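Local coordinates for protein putative oxidoreductase (Salmonella enterica subsp. enterica serovar Typhimurium, PDB 3NX4) that probably reduces acryloyl-CoA with NADPH, as a medium-chain dehydrogenase/reductase family enzyme that binds NADP in a Rossmann-fold domain, at residues A[209-214]-A[228-233]; A[3-8]-A[16-21]; A[30-35]-A[63-68]; A[199-204]-A[224-229]. One frame throughout, in Å; residues are numbered along the deposited sequence.

Interaction 1. Residues A[209-214]-A[228-233]; sequences KQLWAG and LAQMNY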
loop_
_atom_site.group_PDB
_atom_site.type_symbol
_atom_site.label_atom_id
_atom_site.label_comp_id
_atom_site.label_asym_id
_atom_site.label_seq_id
_atom_site.Cartn_x
_atom_site.Cartn_y
_atom_site.Cartn_z
ATOM N N LYS A 209 13.008 11.196 8.727
ATOM C CA LYS A 209 14.096 11.019 7.775
ATOM C C LYS A 209 13.927 9.685 7.056
ATOM O O LYS A 209 13.459 8.710 7.645
ATOM C CB LYS A 209 15.470 11.088 8.446
ATOM C CG LYS A 209 16.613 10.899 7.452
ATOM C CD LYS A 209 17.941 11.427 7.970
ATOM C CE LYS A 209 18.562 10.502 8.999
ATOM N NZ LYS A 209 19.957 10.929 9.293
ATOM N N GLN A 210 14.280 9.663 5.776
ATOM C CA GLN A 210 14.143 8.463 4.961
ATOM C C GLN A 210 15.218 7.468 5.314
ATOM O O GLN A 210 16.398 7.756 5.129
ATOM C CB GLN A 210 14.248 8.821 3.475
ATOM C CG GLN A 210 13.096 9.687 2.988
ATOM C CD GLN A 210 13.256 10.122 1.536
ATOM O OE1 GLN A 210 13.365 9.300 0.629
ATOM N NE2 GLN A 210 13.294 11.423 1.322
ATOM N N LEU A 211 14.804 6.297 5.804
ATOM C CA LEU A 211 15.737 5.254 6.245
ATOM C C LEU A 211 15.680 3.936 5.462
ATOM O O LEU A 211 16.720 3.299 5.256
ATOM C CB LEU A 211 15.523 4.919 7.732
ATOM C CG LEU A 211 15.522 6.091 8.721
ATOM C CD1 LEU A 211 15.198 5.595 10.132
ATOM C CD2 LEU A 211 16.856 6.828 8.676
ATOM N N TRP A 212 14.480 3.506 5.067
ATOM C CA TRP A 212 14.271 2.124 4.624
ATOM C C TRP A 212 13.822 1.999 3.164
ATOM O O TRP A 212 12.909 2.689 2.747
ATOM C CB TRP A 212 13.201 1.440 5.488
ATOM C CG TRP A 212 13.265 1.772 6.940
ATOM C CD1 TRP A 212 12.312 2.413 7.678
ATOM C CD2 TRP A 212 14.342 1.470 7.841
ATOM N NE1 TRP A 212 12.736 2.544 8.992
ATOM C CE2 TRP A 212 13.977 1.969 9.115
ATOM C CE3 TRP A 212 15.589 0.852 7.691
ATOM C CZ2 TRP A 212 14.813 1.859 10.231
ATOM C CZ3 TRP A 212 16.417 0.732 8.818
ATOM C CH2 TRP A 212 16.021 1.239 10.063
ATOM N N ALA A 213 14.438 1.085 2.415
ATOM C CA ALA A 213 13.968 0.765 1.062
ATOM C C ALA A 213 12.729 -0.131 1.137
ATOM O O ALA A 213 11.817 -0.034 0.314
ATOM C CB ALA A 213 15.069 0.076 0.255
ATOM N N GLY A 214 12.700 -1.007 2.132
ATOM C CA GLY A 214 11.593 -1.934 2.308
ATOM C C GLY A 214 11.358 -2.210 3.786
ATOM O O GLY A 214 12.187 -1.879 4.647
ATOM N N LEU A 228 6.301 3.666 8.388
ATOM C CA LEU A 228 5.792 4.362 7.200
ATOM C C LEU A 228 6.398 5.754 7.037
ATOM O O LEU A 228 6.724 6.149 5.922
ATOM C CB LEU A 228 4.267 4.463 7.207
ATOM C CG LEU A 228 3.514 3.158 6.954
ATOM C CD1 LEU A 228 2.067 3.319 7.389
ATOM C CD2 LEU A 228 3.613 2.762 5.489
ATOM N N ALA A 229 6.547 6.487 8.140
ATOM C CA ALA A 229 7.104 7.846 8.103
ATOM C C ALA A 229 8.598 7.880 7.751
ATOM O O ALA A 229 9.137 8.933 7.377
ATOM C CB ALA A 229 6.848 8.577 9.448
ATOM N N GLN A 230 9.246 6.721 7.862
ATOM C CA GLN A 230 10.681 6.567 7.632
ATOM C C GLN A 230 11.040 5.911 6.293
ATOM O O GLN A 230 12.212 5.613 6.042
ATOM C CB GLN A 230 11.283 5.688 8.741
ATOM C CG GLN A 230 11.323 6.354 10.128
ATOM C CD GLN A 230 11.769 5.394 11.226
ATOM O OE1 GLN A 230 11.655 4.180 11.090
ATOM N NE2 GLN A 230 12.275 5.949 12.329
HETATM N N MSE A 231 10.045 5.633 5.459
HETATM C CA MSE A 231 10.314 4.950 4.186
HETATM C C MSE A 231 11.010 5.858 3.170
HETATM O O MSE A 231 10.668 7.045 3.032
HETATM C CB MSE A 231 9.019 4.401 3.566
HETATM C CG MSE A 231 8.277 3.405 4.449
HETATM SE SE MSE A 231 9.385 1.884 5.030
HETATM C CE MSE A 231 9.990 1.224 3.299
ATOM N N ASN A 232 11.972 5.293 2.447
ATOM C CA ASN A 232 12.547 5.988 1.306
ATOM C C ASN A 232 11.446 6.299 0.288
ATOM O O ASN A 232 10.441 5.597 0.208
ATOM C CB ASN A 232 13.583 5.110 0.599
ATOM C CG ASN A 232 14.856 4.909 1.401
ATOM O OD1 ASN A 232 15.107 5.587 2.399
ATOM N ND2 ASN A 232 15.688 3.990 0.936
ATOM N N TYR A 233 11.647 7.340 -0.504
ATOM C CA TYR A 233 10.779 7.570 -1.652
ATOM C C TYR A 233 10.645 6.295 -2.509
ATOM O O TYR A 233 11.651 5.677 -2.876
ATOM C CB TYR A 233 11.341 8.720 -2.478
ATOM C CG TYR A 233 10.406 9.166 -3.559
ATOM C CD1 TYR A 233 10.347 8.484 -4.774
ATOM C CD2 TYR A 233 9.578 10.265 -3.372
ATOM C CE1 TYR A 233 9.478 8.889 -5.778
ATOM C CE2 TYR A 233 8.709 10.687 -4.380
ATOM C CZ TYR A 233 8.668 9.991 -5.577
ATOM O OH TYR A 233 7.809 10.397 -6.577
HETATM O O HOH W 1 17.745 6.396 2.574
HETATM O O HOH W 2 17.920 2.364 3.043
#
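Gln230, which follows helix 221-229 in the chain, runs alongside the indole of Trp212 and points the same way. CG stands anti to its own carbonyl carbon, and the chain beyond is extended. Gln230 CB lies beside the pyrrole part of the indole, 3.5 Å from Trp212 NE1. CG and then CD pass Leu211, with CD 3.6 Å from the methyl Leu211 CD1, which also touches NE2. At the tip, OE1 accepts the indole N-H, Trp212 NE1 to Gln230 OE1 being 2.9 Å. The oxygen sits in the ring plane, whereas the donor stands well above the amide plane, and the two flat groups are turned 64° apart. Leu211 CB lies over the centre of one indole face, which limits how far the ring can turn.

The backbone of the same glutamine does equal work. Gln230 O takes two N-H groups in its carbonyl plane, a nearly straight one from Leu211 N at 2.7 Å and a longer one from Trp212 N at 3.2 Å. Asn232 N returns a bond of 2.8 Å to Trp212 O, and Gln210 OE1 receives Tyr233 N. Met231, present as selenomethionine, is bent at chi2 and chi3 and brings SE to the edge of the indole, a Met-aromatic contact. One water links Gln210 O to Asn232 OD1. The Tyr233 hydroxyl instead reaches Asp266 of the second subunit. Parallel pairing of Trp212 with Met231 beside helix 221-229 belongs to the beta-alpha-beta crossover from strand 212-217 to strand 235-239 of the Rossmann fold.

Interaction 2. Residues A[3-8]-A[16-21]; sequences ALILEQ and SVQHLE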
loop_
_atom_site.group_PDB
_atom_site.type_symbol
_atom_site.label_atom_id
_atom_site.label_comp_id
_atom_site.label_asym_id
_atom_site.label_seq_id
_atom_site.Cartn_x
_atom_site.Cartn_y
_atom_site.Cartn_z
ATOM N N ALA A 3 -6.309 -35.229 20.909
ATOM C CA ALA A 3 -6.272 -33.891 20.356
ATOM C C ALA A 3 -6.375 -32.808 21.423
ATOM O O ALA A 3 -6.932 -33.034 22.489
ATOM C CB ALA A 3 -7.378 -33.726 19.348
ATOM N N LEU A 4 -5.860 -31.623 21.125
ATOM C CA LEU A 4 -5.998 -30.504 22.033
ATOM C C LEU A 4 -7.371 -29.919 21.770
ATOM O O LEU A 4 -7.702 -29.593 20.641
ATOM C CB LEU A 4 -4.903 -29.466 21.801
ATOM C CG LEU A 4 -5.100 -28.051 22.340
ATOM C CD1 LEU A 4 -5.471 -28.048 23.794
ATOM C CD2 LEU A 4 -3.865 -27.207 22.108
ATOM N N ILE A 5 -8.169 -29.791 22.815
ATOM C CA ILE A 5 -9.540 -29.336 22.676
ATOM C C ILE A 5 -9.831 -28.041 23.395
ATOM O O ILE A 5 -9.439 -27.865 24.532
ATOM C CB ILE A 5 -10.523 -30.392 23.196
ATOM C CG1 ILE A 5 -10.463 -31.642 22.324
ATOM C CG2 ILE A 5 -11.921 -29.831 23.232
ATOM C CD1 ILE A 5 -11.166 -31.500 21.015
ATOM N N LEU A 6 -10.530 -27.142 22.719
ATOM C CA LEU A 6 -10.906 -25.867 23.298
ATOM C C LEU A 6 -12.395 -25.823 23.564
ATOM O O LEU A 6 -13.195 -26.088 22.680
ATOM C CB LEU A 6 -10.547 -24.710 22.367
ATOM C CG LEU A 6 -9.089 -24.543 21.954
ATOM C CD1 LEU A 6 -8.930 -23.281 21.142
ATOM C CD2 LEU A 6 -8.189 -24.520 23.150
ATOM N N GLU A 7 -12.746 -25.463 24.794
ATOM C CA GLU A 7 -14.126 -25.308 25.230
ATOM C C GLU A 7 -14.185 -24.059 26.100
ATOM O O GLU A 7 -13.227 -23.765 26.809
ATOM C CB GLU A 7 -14.551 -26.521 26.057
ATOM C CG GLU A 7 -14.418 -27.848 25.339
ATOM C CD GLU A 7 -14.006 -28.969 26.268
ATOM O OE1 GLU A 7 -13.039 -28.782 27.032
ATOM O OE2 GLU A 7 -14.638 -30.045 26.225
ATOM N N GLN A 8 -15.284 -23.313 26.052
ATOM C CA GLN A 8 -15.389 -22.126 26.898
ATOM C C GLN A 8 -16.520 -22.284 27.906
ATOM O O GLN A 8 -17.682 -22.398 27.525
ATOM C CB GLN A 8 -15.620 -20.878 26.051
ATOM C CG GLN A 8 -16.866 -20.933 25.196
ATOM C CD GLN A 8 -17.188 -19.601 24.558
ATOM O OE1 GLN A 8 -16.599 -18.578 24.900
ATOM N NE2 GLN A 8 -18.130 -19.604 23.625
ATOM N N SER A 16 -7.485 -28.320 26.912
ATOM C CA SER A 16 -6.968 -29.544 27.485
ATOM C C SER A 16 -6.768 -30.587 26.422
ATOM O O SER A 16 -7.492 -30.618 25.449
ATOM C CB SER A 16 -7.978 -30.092 28.483
ATOM O OG SER A 16 -9.160 -30.460 27.805
ATOM N N VAL A 17 -5.801 -31.464 26.613
ATOM C CA VAL A 17 -5.621 -32.550 25.681
ATOM C C VAL A 17 -6.615 -33.641 26.058
ATOM O O VAL A 17 -6.752 -34.002 27.223
ATOM C CB VAL A 17 -4.200 -33.089 25.683
ATOM C CG1 VAL A 17 -4.096 -34.286 24.785
ATOM C CG2 VAL A 17 -3.235 -32.011 25.243
ATOM N N GLN A 18 -7.316 -34.149 25.056
ATOM C CA GLN A 18 -8.344 -35.153 25.251
ATOM C C GLN A 18 -8.236 -36.266 24.237
ATOM O O GLN A 18 -7.553 -36.149 23.228
ATOM C CB GLN A 18 -9.733 -34.534 25.151
ATOM C CG GLN A 18 -10.076 -33.555 26.244
ATOM C CD GLN A 18 -11.509 -33.100 26.168
ATOM O OE1 GLN A 18 -12.366 -33.811 25.655
ATOM N NE2 GLN A 18 -11.785 -31.918 26.691
ATOM N N HIS A 19 -8.916 -37.359 24.536
ATOM C CA HIS A 19 -9.002 -38.484 23.636
ATOM C C HIS A 19 -10.386 -38.445 23.028
ATOM O O HIS A 19 -11.359 -38.127 23.700
ATOM C CB HIS A 19 -8.784 -39.795 24.372
ATOM C CG HIS A 19 -7.345 -40.140 24.551
ATOM N ND1 HIS A 19 -6.719 -41.118 23.810
ATOM C CD2 HIS A 19 -6.402 -39.625 25.371
ATOM C CE1 HIS A 19 -5.452 -41.197 24.175
ATOM N NE2 HIS A 19 -5.235 -40.301 25.119
ATOM N N LEU A 20 -10.461 -38.716 21.735
ATOM C CA LEU A 20 -11.729 -38.713 21.037
ATOM C C LEU A 20 -11.708 -39.720 19.920
ATOM O O LEU A 20 -10.653 -40.224 19.552
ATOM C CB LEU A 20 -12.080 -37.325 20.509
ATOM C CG LEU A 20 -11.107 -36.666 19.546
ATOM C CD1 LEU A 20 -11.777 -35.501 18.873
ATOM C CD2 LEU A 20 -9.892 -36.219 20.306
ATOM N N GLU A 21 -12.886 -40.053 19.417
ATOM C CA GLU A 21 -12.985 -40.960 18.290
ATOM C C GLU A 21 -12.785 -40.212 16.983
ATOM O O GLU A 21 -13.262 -39.104 16.807
ATOM C CB GLU A 21 -14.309 -41.715 18.291
ATOM C CG GLU A 21 -14.314 -42.921 19.205
ATOM C CD GLU A 21 -13.313 -43.979 18.794
ATOM O OE1 GLU A 21 -12.476 -43.713 17.905
ATOM O OE2 GLU A 21 -13.361 -45.086 19.365
#
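Strands 3-8 and 16-19 pair antiparallel with a strong twist, their short axes 117° apart, Ala3-Gln18 and Ile5-Ser16 being hydrogen-bonded pairs and Leu4-Val17 the non-hydrogen-bonded pair between them. Four nearly straight N-H bonds make the ladder; Ala3 N points almost along the Gln18 C=O axis at 2.8 Å, and Ser16 N to Ile5 O is the longest at 3.1 Å.

The face with Ala3, Ile5, Ser16 and Gln18 carries most of the side-chain contact. Gln18 extends across Ile5 at about a right angle, so that its NE2 stops 4.0 Å from Ile5 CB. That amide nitrogen donates to Ser16 OG at 3.2 Å, the acceptor lying in the amide plane; the hydroxyl occupies the crowded position between N and the carbonyl carbon (chi1 65°). Glu7 comes tip to tip with the same amide, adding a weak bond from Gln18 NE2 to Glu7 OE2 of 3.4 Å. Farther along, Leu20 also takes the crowded first torsion, and its CD2 packs 3.7 Å from Ala3 CB. On the other face, Leu4, with CG anti to N, turns CD1 back to 3.7 Å from Ser16 O.

This is the N-terminal beta hairpin. Backbone bonds from Leu4 to Leu98 and from Leu6 to Met59 tie strand 2-8 to the rest of the chain, and Ala3 and Ile5 rest on Ile60.

Interaction 3. Residues A[30-35]-A[63-68]; sequences VTVDVH and IDFAGT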
loop_
_atom_site.group_PDB
_atom_site.type_symbol
_atom_site.label_atom_id
_atom_site.label_comp_id
_atom_site.label_asym_id
_atom_site.label_seq_id
_atom_site.Cartn_x
_atom_site.Cartn_y
_atom_site.Cartn_z
ATOM N N VAL A 30 -10.079 -35.819 2.538
ATOM C CA VAL A 30 -8.751 -36.337 2.827
ATOM C C VAL A 30 -8.505 -36.454 4.320
ATOM O O VAL A 30 -8.633 -35.471 5.052
ATOM C CB VAL A 30 -7.650 -35.465 2.190
ATOM C CG1 VAL A 30 -6.330 -36.192 2.243
ATOM C CG2 VAL A 30 -8.023 -35.127 0.745
ATOM N N THR A 31 -8.166 -37.667 4.757
ATOM C CA THR A 31 -7.813 -37.928 6.147
ATOM C C THR A 31 -6.307 -38.018 6.311
ATOM O O THR A 31 -5.639 -38.802 5.635
ATOM C CB THR A 31 -8.444 -39.233 6.655
ATOM O OG1 THR A 31 -9.866 -39.084 6.681
ATOM C CG2 THR A 31 -7.940 -39.551 8.057
ATOM N N VAL A 32 -5.778 -37.208 7.219
ATOM C CA VAL A 32 -4.341 -37.108 7.406
ATOM C C VAL A 32 -3.941 -37.535 8.806
ATOM O O VAL A 32 -4.539 -37.102 9.791
ATOM C CB VAL A 32 -3.868 -35.659 7.169
ATOM C CG1 VAL A 32 -2.370 -35.553 7.334
ATOM C CG2 VAL A 32 -4.307 -35.181 5.775
ATOM N N ASP A 33 -2.938 -38.401 8.886
ATOM C CA ASP A 33 -2.317 -38.729 10.159
ATOM C C ASP A 33 -1.234 -37.690 10.399
ATOM O O ASP A 33 -0.227 -37.662 9.692
ATOM C CB ASP A 33 -1.723 -40.135 10.120
ATOM C CG ASP A 33 -2.780 -41.208 9.912
ATOM O OD1 ASP A 33 -3.969 -40.946 10.200
ATOM O OD2 ASP A 33 -2.417 -42.315 9.465
ATOM N N VAL A 34 -1.466 -36.828 11.385
ATOM C CA VAL A 34 -0.614 -35.673 11.642
ATOM C C VAL A 34 0.641 -36.053 12.406
ATOM O O VAL A 34 0.575 -36.762 13.410
ATOM C CB VAL A 34 -1.380 -34.591 12.424
ATOM C CG1 VAL A 34 -0.455 -33.436 12.796
ATOM C CG2 VAL A 34 -2.582 -34.097 11.596
ATOM N N HIS A 35 1.789 -35.578 11.936
ATOM C CA HIS A 35 3.049 -35.885 12.604
ATOM C C HIS A 35 3.661 -34.657 13.253
ATOM O O HIS A 35 4.371 -34.769 14.249
ATOM C CB HIS A 35 4.028 -36.534 11.628
ATOM C CG HIS A 35 3.544 -37.847 11.095
ATOM N ND1 HIS A 35 3.705 -38.226 9.781
ATOM C CD2 HIS A 35 2.881 -38.862 11.700
ATOM C CE1 HIS A 35 3.171 -39.420 9.598
ATOM N NE2 HIS A 35 2.661 -39.828 10.747
ATOM N N ILE A 63 -3.646 -23.960 13.025
ATOM C CA ILE A 63 -3.863 -23.545 11.648
ATOM C C ILE A 63 -2.895 -24.240 10.693
ATOM O O ILE A 63 -3.007 -24.097 9.477
ATOM C CB ILE A 63 -3.760 -22.002 11.495
ATOM C CG1 ILE A 63 -2.344 -21.513 11.815
ATOM C CG2 ILE A 63 -4.776 -21.309 12.401
ATOM C CD1 ILE A 63 -2.208 -19.983 11.800
ATOM N N ASP A 64 -1.946 -24.990 11.248
ATOM C CA ASP A 64 -0.966 -25.706 10.438
ATOM C C ASP A 64 -0.946 -27.187 10.796
ATOM O O ASP A 64 -1.253 -27.564 11.924
ATOM C CB ASP A 64 0.456 -25.181 10.707
ATOM C CG ASP A 64 0.592 -23.688 10.532
ATOM O OD1 ASP A 64 -0.187 -23.088 9.762
ATOM O OD2 ASP A 64 1.520 -23.118 11.155
ATOM N N PHE A 65 -0.551 -28.021 9.841
ATOM C CA PHE A 65 -0.141 -29.386 10.158
ATOM C C PHE A 65 0.651 -29.989 9.006
ATOM O O PHE A 65 0.590 -29.507 7.874
ATOM C CB PHE A 65 -1.326 -30.281 10.574
ATOM C CG PHE A 65 -2.300 -30.599 9.448
ATOM C CD1 PHE A 65 -1.932 -31.431 8.404
ATOM C CD2 PHE A 65 -3.585 -30.071 9.454
ATOM C CE1 PHE A 65 -2.839 -31.735 7.372
ATOM C CE2 PHE A 65 -4.489 -30.371 8.438
ATOM C CZ PHE A 65 -4.112 -31.199 7.393
ATOM N N ALA A 66 1.422 -31.025 9.311
ATOM C CA ALA A 66 2.071 -31.822 8.285
ATOM C C ALA A 66 1.941 -33.291 8.673
ATOM O O ALA A 66 2.108 -33.648 9.839
ATOM C CB ALA A 66 3.523 -31.438 8.152
ATOM N N GLY A 67 1.646 -34.144 7.703
ATOM C CA GLY A 67 1.502 -35.555 7.998
ATOM C C GLY A 67 1.362 -36.382 6.748
ATOM O O GLY A 67 1.679 -35.925 5.646
ATOM N N THR A 68 0.873 -37.604 6.928
ATOM C CA THR A 68 0.747 -38.559 5.845
ATOM C C THR A 68 -0.719 -38.880 5.616
ATOM O O THR A 68 -1.466 -39.127 6.563
ATOM C CB THR A 68 1.485 -39.875 6.202
ATOM O OG1 THR A 68 2.841 -39.577 6.550
ATOM C CG2 THR A 68 1.474 -40.840 5.033
#
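A hydrophobic half and a polar half divide the crossing of strands 30-35 and 64-68, whose short axes are 112° apart. On the buried half, Phe65 stands with CG in the crowded position between its backbone N and carbonyl carbon (chi1 69°), which places the ring beside two valines. Val32 reaches it with CG1, the branch anti to the backbone N, 3.8 Å from Phe65 CE1. Val34 crosses the phenylalanine at about a right angle, its CG1 resting 4.0 Å from Phe65 CB. Gly67 lets the backbones come close here: its CA lies 3.2 Å from Asp33 O in a CA-H...O contact, opposite Val34 in a non-hydrogen-bonded pair. Ala102 and Val104 of strand 101-104 also pack on Phe65.

Asp33, His35 and Thr68, all partly exposed, form the polar half. Asp33 and Thr68 exchange backbone bonds, Asp33 N to Thr68 O at 2.8 Å and Thr68 N to Asp33 O at 3.0 Å, both donors above the carbonyl planes. His35 N links back to the buried Ala66 by an in-plane bond of 2.9 Å to Ala66 O. With CG beside its backbone N, the His35 imidazole folds back so that Asp33 O sits over the centre of one face, while the edge brings CE1 to 3.1 Å from Thr68 OG1. That hydroxyl is hydrogen-bonded to Glu82. A carbonyl oxygen over the ring and a carboxylate behind the threonine would both tend to stabilise positive charge on the imidazole, so the chemistry of this edge probably raises the basicity of His35 somewhat.

Interaction 4. Residues A[199-204]-A[224-229]; sequences DEFAES and LAKVLA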
loop_
_atom_site.group_PDB
_atom_site.type_symbol
_atom_site.label_atom_id
_atom_site.label_comp_id
_atom_site.label_asym_id
_atom_site.label_seq_id
_atom_site.Cartn_x
_atom_site.Cartn_y
_atom_site.Cartn_z
ATOM N N ASP A 199 11.590 0.991 21.493
ATOM C CA ASP A 199 11.431 2.265 22.201
ATOM C C ASP A 199 11.560 3.464 21.278
ATOM O O ASP A 199 11.091 4.552 21.603
ATOM C CB ASP A 199 12.477 2.416 23.321
ATOM C CG ASP A 199 12.257 1.457 24.460
ATOM O OD1 ASP A 199 11.163 0.852 24.524
ATOM O OD2 ASP A 199 13.179 1.316 25.300
ATOM N N GLU A 200 12.230 3.268 20.148
ATOM C CA GLU A 200 12.478 4.351 19.203
ATOM C C GLU A 200 11.334 4.498 18.194
ATOM O O GLU A 200 11.452 5.261 17.237
ATOM C CB GLU A 200 13.782 4.092 18.442
ATOM C CG GLU A 200 14.986 3.790 19.319
ATOM C CD GLU A 200 15.781 5.031 19.665
ATOM O OE1 GLU A 200 16.494 5.549 18.777
ATOM O OE2 GLU A 200 15.694 5.492 20.821
ATOM N N PHE A 201 10.246 3.757 18.404
ATOM C CA PHE A 201 9.106 3.753 17.483
ATOM C C PHE A 201 7.796 4.096 18.192
ATOM O O PHE A 201 6.760 3.472 17.942
ATOM C CB PHE A 201 9.005 2.397 16.772
ATOM C CG PHE A 201 10.157 2.130 15.854
ATOM C CD1 PHE A 201 11.383 1.720 16.361
ATOM C CD2 PHE A 201 10.031 2.341 14.486
ATOM C CE1 PHE A 201 12.460 1.499 15.523
ATOM C CE2 PHE A 201 11.103 2.124 13.643
ATOM C CZ PHE A 201 12.318 1.706 14.155
ATOM N N ALA A 202 7.860 5.096 19.072
ATOM C CA ALA A 202 6.764 5.436 19.980
ATOM C C ALA A 202 6.020 6.716 19.576
ATOM O O ALA A 202 4.793 6.761 19.612
ATOM C CB ALA A 202 7.289 5.565 21.399
ATOM N N GLU A 203 6.770 7.756 19.223
ATOM C CA GLU A 203 6.187 8.978 18.655
ATOM C C GLU A 203 6.793 9.233 17.282
ATOM O O GLU A 203 7.921 8.822 17.018
ATOM C CB GLU A 203 6.438 10.187 19.565
ATOM C CG GLU A 203 5.735 10.123 20.912
ATOM C CD GLU A 203 6.592 9.485 21.989
ATOM O OE1 GLU A 203 7.818 9.352 21.775
ATOM O OE2 GLU A 203 6.038 9.120 23.050
ATOM N N SER A 204 6.054 9.908 16.406
ATOM C CA SER A 204 6.567 10.216 15.078
ATOM C C SER A 204 5.855 11.409 14.435
ATOM O O SER A 204 4.706 11.705 14.754
ATOM C CB SER A 204 6.453 9.001 14.150
ATOM O OG SER A 204 5.100 8.684 13.884
ATOM N N LEU A 224 4.282 0.564 13.084
ATOM C CA LEU A 224 4.027 0.589 11.656
ATOM C C LEU A 224 3.892 2.019 11.179
ATOM O O LEU A 224 4.405 2.372 10.132
ATOM C CB LEU A 224 2.772 -0.201 11.317
ATOM C CG LEU A 224 2.265 -0.116 9.883
ATOM C CD1 LEU A 224 3.359 -0.460 8.907
ATOM C CD2 LEU A 224 1.062 -1.010 9.696
ATOM N N ALA A 225 3.208 2.845 11.964
ATOM C CA ALA A 225 3.028 4.244 11.589
ATOM C C ALA A 225 4.372 4.951 11.439
ATOM O O ALA A 225 4.572 5.716 10.501
ATOM C CB ALA A 225 2.158 4.959 12.599
ATOM N N LYS A 226 5.302 4.686 12.353
ATOM C CA LYS A 226 6.602 5.349 12.280
ATOM C C LYS A 226 7.469 4.783 11.161
ATOM O O LYS A 226 8.172 5.523 10.474
ATOM C CB LYS A 226 7.351 5.280 13.611
ATOM C CG LYS A 226 8.622 6.125 13.579
ATOM C CD LYS A 226 8.978 6.683 14.941
ATOM C CE LYS A 226 10.267 7.478 14.865
ATOM N NZ LYS A 226 10.805 7.750 16.211
ATOM N N VAL A 227 7.430 3.467 10.990
ATOM C CA VAL A 227 8.087 2.844 9.839
ATOM C C VAL A 227 7.608 3.476 8.531
ATOM O O VAL A 227 8.419 3.804 7.666
ATOM C CB VAL A 227 7.910 1.314 9.838
ATOM C CG1 VAL A 227 8.346 0.711 8.502
ATOM C CG2 VAL A 227 8.729 0.697 11.005
ATOM N N LEU A 228 6.301 3.666 8.388
ATOM C CA LEU A 228 5.792 4.362 7.200
ATOM C C LEU A 228 6.398 5.754 7.037
ATOM O O LEU A 228 6.724 6.149 5.922
ATOM C CB LEU A 228 4.267 4.463 7.207
ATOM C CG LEU A 228 3.514 3.158 6.954
ATOM C CD1 LEU A 228 2.067 3.319 7.389
ATOM C CD2 LEU A 228 3.613 2.762 5.489
ATOM N N ALA A 229 6.547 6.487 8.140
ATOM C CA ALA A 229 7.104 7.846 8.103
ATOM C C ALA A 229 8.598 7.880 7.751
ATOM O O ALA A 229 9.137 8.933 7.377
ATOM C CB ALA A 229 6.848 8.577 9.448
#
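An almost fully extended lysine makes this contact: CG of Lys226 is anti to the backbone N (chi1 -173°) and every later torsion stays near anti, carrying NZ straight out from helix 221-229 to the loop 199-204. Phe201, with CG anti to its carbonyl carbon (chi1 -66°), lays its ring across the lysine at about a right angle.

The ammonium group meets two backbone carbonyls. Lys226 NZ donates to Glu200 O at 2.8 Å, from above that carbonyl plane, and to Glu203 O at 3.2 Å, almost head-on along the C=O axis. The carboxylates of the same two glutamates are not in contact with it: Glu200 OE1 is 6.6 Å and Glu203 OE1 6.5 Å from Lys226 NZ. The two main-chain carbonyls supply the hydrogen bonds, and the acids probably add at most a diffuse attraction. NZ also stands roughly over the Phe201 ring, but too distant for more than a weak cation-pi attraction.

The methylenes are packed from the loop as well. Ser204 approaches CG and CD, its CB 3.5 Å from Lys226 CD, while the carbonyl Glu203 O sits 3.2 Å from that same carbon. The next residue, Val227, sends CG2, the branch beside its backbone N, to 3.8 Å from Phe201 CE2.

Phe201 lies near Arg198, an NADP-binding residue, and touches Gln230 beyond the helix. Val227 packs on Ala215 of strand 212-217, while Leu224 and Leu228 turn to Val237 of strand 235-239, so the helix bridges the loop and the parallel sheet.

Overall arrangement
The contacts fall into two distant groups. Interactions 2 and 3 come first along the chain, with centres about 17 Å apart; the N-terminal hairpin precedes strand 30-39 and its pairing with strand 64-72 in the GroES-like part. Interactions 1 and 4 lie on the opposite side of the chain's centre, in the Rossmann part, with centres about 11 Å apart. Segments 199-204 and 209-214 precede helix 221-229, used by both contacts, which share Leu228 and Ala229 and touch where Gln230 meets Phe201. About 42 Å separates the centres of interactions 1 and 3. This two-part layout is that of the medium-chain dehydrogenase/reductase family: one lobe of largely antiparallel strands, the other a parallel nucleotide-binding sheet near bound NADP.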